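Local atomic coordinates of carboxyl esterase NP (Bacillus subtilis, PDB entry 4CCW), a protein that catalyses the hydrolysis of carboxylic esters to an alcohol and a carboxylate, as a carboxylesterase of the alpha/beta hydrolase fold. Residues S78-R82 and M288-N292. Sequence-based numbering, arbitrary orientation.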
ATOM      1  N   SER A  78     -12.467 -10.368   1.001  1.00 36.49           N
ATOM      2  CA  SER A  78     -12.939 -10.946  -0.263  1.00 38.08           C
ATOM      3  C   SER A  78     -14.318 -11.595  -0.154  1.00 39.00           C
ATOM      4  O   SER A  78     -15.009 -11.767  -1.162  1.00 38.44           O
ATOM      5  CB  SER A  78     -11.939 -11.981  -0.775  1.00 38.78           C
ATOM      6  OG  SER A  78     -12.020 -12.100  -2.172  1.00 41.73           O
ATOM      7  N   SER A  79     -14.721 -11.968   1.062  1.00 39.50           N
ATOM      8  CA  SER A  79     -16.034 -12.592   1.247  1.00 40.94           C
ATOM      9  C   SER A  79     -17.175 -11.645   0.880  1.00 41.26           C
ATOM     10  O   SER A  79     -18.230 -12.090   0.432  1.00 42.60           O
ATOM     11  CB  SER A  79     -16.207 -13.131   2.675  1.00 41.80           C
ATOM     12  OG  SER A  79     -16.289 -12.087   3.628  1.00 41.83           O
ATOM     13  N   LYS A  80     -16.955 -10.343   1.049  1.00 40.22           N
ATOM     14  CA  LYS A  80     -18.014  -9.354   0.845  1.00 40.80           C
ATOM     15  C   LYS A  80     -17.798  -8.444  -0.368  1.00 39.19           C
ATOM     16  O   LYS A  80     -18.756  -7.883  -0.904  1.00 39.73           O
ATOM     17  CB  LYS A  80     -18.198  -8.506   2.110  1.00 42.35           C
ATOM     18  CG  LYS A  80     -18.661  -9.291   3.333  1.00 45.52           C
ATOM     19  CD  LYS A  80     -18.760  -8.410   4.576  1.00 46.85           C
ATOM     20  CE  LYS A  80     -19.827  -7.335   4.419  1.00 48.32           C
ATOM     21  NZ  LYS A  80     -19.438  -6.104   5.161  1.00 48.98           N
ATOM     22  N   TYR A  81     -16.552  -8.321  -0.810  1.00 36.86           N
ATOM     23  CA  TYR A  81     -16.201  -7.364  -1.858  1.00 35.34           C
ATOM     24  C   TYR A  81     -15.492  -8.015  -3.019  1.00 34.61           C
ATOM     25  O   TYR A  81     -14.743  -8.981  -2.843  1.00 33.73           O
ATOM     26  CB  TYR A  81     -15.298  -6.242  -1.297  1.00 34.19           C
ATOM     27  CG  TYR A  81     -15.984  -5.428  -0.233  1.00 35.62           C
ATOM     28  CD1 TYR A  81     -16.812  -4.358  -0.569  1.00 36.06           C
ATOM     29  CD2 TYR A  81     -15.827  -5.747   1.113  1.00 36.00           C
ATOM     30  CE1 TYR A  81     -17.465  -3.627   0.409  1.00 37.34           C
ATOM     31  CE2 TYR A  81     -16.474  -5.019   2.096  1.00 36.66           C
ATOM     32  CZ  TYR A  81     -17.292  -3.965   1.737  1.00 37.37           C
ATOM     33  OH  TYR A  81     -17.937  -3.247   2.719  1.00 38.74           O
ATOM     34  N   ARG A  82     -15.719  -7.466  -4.210  1.00 33.76           N
ATOM     35  CA  ARG A  82     -14.890  -7.787  -5.345  1.00 33.37           C
ATOM     36  C   ARG A  82     -13.594  -7.022  -5.144  1.00 32.61           C
ATOM     37  O   ARG A  82     -13.536  -5.808  -5.358  1.00 32.19           O
ATOM     38  CB  ARG A  82     -15.579  -7.382  -6.645  1.00 34.24           C
ATOM     39  CG  ARG A  82     -14.765  -7.653  -7.904  1.00 34.42           C
ATOM     40  CD  ARG A  82     -14.474  -9.137  -8.085  1.00 35.09           C
ATOM     41  NE  ARG A  82     -13.847  -9.441  -9.380  1.00 35.89           N
ATOM     42  CZ  ARG A  82     -13.355 -10.632  -9.709  1.00 36.77           C
ATOM     43  NH1 ARG A  82     -13.416 -11.637  -8.842  1.00 36.82           N
ATOM     44  NH2 ARG A  82     -12.809 -10.830 -10.912  1.00 37.18           N
ATOM     45  N   MET A 288     -13.979  -3.677   7.888  1.00 37.16           N
ATOM     46  CA  MET A 288     -15.302  -4.087   7.438  1.00 40.84           C
ATOM     47  C   MET A 288     -16.415  -3.282   8.095  1.00 40.94           C
ATOM     48  O   MET A 288     -17.348  -2.843   7.424  1.00 41.40           O
ATOM     49  CB  MET A 288     -15.533  -5.571   7.680  1.00 43.93           C
ATOM     50  CG  MET A 288     -16.257  -6.203   6.514  1.00 49.51           C
ATOM     51  SD  MET A 288     -15.040  -6.608   5.251  1.00 52.66           S
ATOM     52  CE  MET A 288     -14.692  -8.257   5.852  1.00 50.96           C
ATOM     53  N   ARG A 289     -16.294  -3.088   9.404  1.00 40.94           N
ATOM     54  CA  ARG A 289     -17.289  -2.358  10.184  1.00 41.85           C
ATOM     55  C   ARG A 289     -17.432  -0.935   9.662  1.00 40.49           C
ATOM     56  O   ARG A 289     -18.550  -0.424   9.539  1.00 41.08           O
ATOM     57  CB  ARG A 289     -16.880  -2.340  11.657  1.00 43.34           C
ATOM     58  CG  ARG A 289     -17.945  -1.851  12.620  1.00 47.29           C
ATOM     59  CD  ARG A 289     -17.488  -2.109  14.049  1.00 49.78           C
ATOM     60  NE  ARG A 289     -16.640  -1.038  14.574  1.00 50.12           N
ATOM     61  CZ  ARG A 289     -15.572  -1.216  15.351  1.00 49.86           C
ATOM     62  NH1 ARG A 289     -15.160  -2.433  15.678  1.00 50.93           N
ATOM     63  NH2 ARG A 289     -14.891  -0.165  15.785  1.00 49.63           N
ATOM     64  N   PHE A 290     -16.293  -0.316   9.345  1.00 37.63           N
ATOM     65  CA  PHE A 290     -16.261   1.028   8.787  1.00 37.34           C
ATOM     66  C   PHE A 290     -16.960   1.125   7.427  1.00 38.28           C
ATOM     67  O   PHE A 290     -17.722   2.062   7.185  1.00 38.69           O
ATOM     68  CB  PHE A 290     -14.818   1.526   8.677  1.00 34.46           C
ATOM     69  CG  PHE A 290     -14.693   2.869   8.016  1.00 34.27           C
ATOM     70  CD1 PHE A 290     -15.029   4.028   8.706  1.00 34.24           C
ATOM     71  CD2 PHE A 290     -14.247   2.975   6.704  1.00 33.82           C
ATOM     72  CE1 PHE A 290     -14.923   5.273   8.101  1.00 34.21           C
ATOM     73  CE2 PHE A 290     -14.147   4.220   6.092  1.00 34.34           C
ATOM     74  CZ  PHE A 290     -14.485   5.366   6.792  1.00 33.61           C
ATOM     75  N   PHE A 291     -16.690   0.159   6.550  1.00 39.08           N
ATOM     76  CA  PHE A 291     -17.282   0.142   5.215  1.00 40.55           C
ATOM     77  C   PHE A 291     -18.794  -0.140   5.247  1.00 43.67           C
ATOM     78  O   PHE A 291     -19.528   0.314   4.375  1.00 44.11           O
ATOM     79  CB  PHE A 291     -16.595  -0.892   4.321  1.00 40.85           C
ATOM     80  CG  PHE A 291     -15.210  -0.514   3.877  1.00 39.12           C
ATOM     81  CD1 PHE A 291     -14.779   0.814   3.896  1.00 38.18           C
ATOM     82  CD2 PHE A 291     -14.339  -1.488   3.399  1.00 39.17           C
ATOM     83  CE1 PHE A 291     -13.504   1.154   3.472  1.00 36.62           C
ATOM     84  CE2 PHE A 291     -13.060  -1.153   2.978  1.00 37.82           C
ATOM     85  CZ  PHE A 291     -12.640   0.168   3.015  1.00 36.85           C
ATOM     86  N   ASN A 292     -19.235  -0.897   6.250  1.00 45.31           N
ATOM     87  CA  ASN A 292     -20.636  -1.301   6.379  1.00 49.55           C
ATOM     88  C   ASN A 292     -21.504  -0.236   7.055  1.00 50.95           C
ATOM     89  O   ASN A 292     -20.997   0.786   7.526  1.00 52.00           O
ATOM     90  CB  ASN A 292     -20.728  -2.633   7.129  1.00 51.26           C
ATOM     91  CG  ASN A 292     -22.153  -3.119   7.286  1.00 54.96           C
ATOM     92  OD1 ASN A 292     -22.858  -2.719   8.214  1.00 56.66           O
ATOM     93  ND2 ASN A 292     -22.582  -3.997   6.383  1.00 57.46           N
TER
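Met288 sets its thioether beside the Tyr81 ring edge, with the Lys80 chain running past its CG. Its SD stands 3.8 Å from Tyr81 CE2 and 87° off the ring normal, which identifies a Met-aromatic contact at the ring edge and excludes one over the face. The bend at chi2 (83°) brings the sulfur to the ring although CB itself points along the interface. On the same methionine, CG lies 3.5 Å from Lys80 NZ, while Lys80 CD rests 3.9 Å from that CG, so the lysine's aliphatic run is part of the packing.

Phe291 meets the far end of Tyr81. Tyr81 OH comes within 3.1 Å of Phe291 CB, a close approach to carbon, and the ring planes are inclined at 76° with centroids 5.9 Å apart: an offset edge-to-face pair in which the phenylalanine presents its edge to the tyrosine face. His124 meets both rings and joins them in one aromatic cluster. A serine in place of Tyr81 would probably deprive the Met288 sulfur of its ring edge and the Phe291 edge of the tyrosine face, and open a gap between helix 280-291 and the turn after helix 74-80.

Asn292 contributes loosely: its ND2 stands 4.0 Å from Lys80 NZ, a contact of two donor nitrogens and not a bond; its backbone N is hydrogen-bonded to Met288 O, four residues back.

Sulfur and ring contacts thus pack the end of helix 280-291 against the turn joining helix 74-80 to strand 82-86, a peripheral helix-to-sheet connection of the alpha/beta hydrolase fold, remote from the active site.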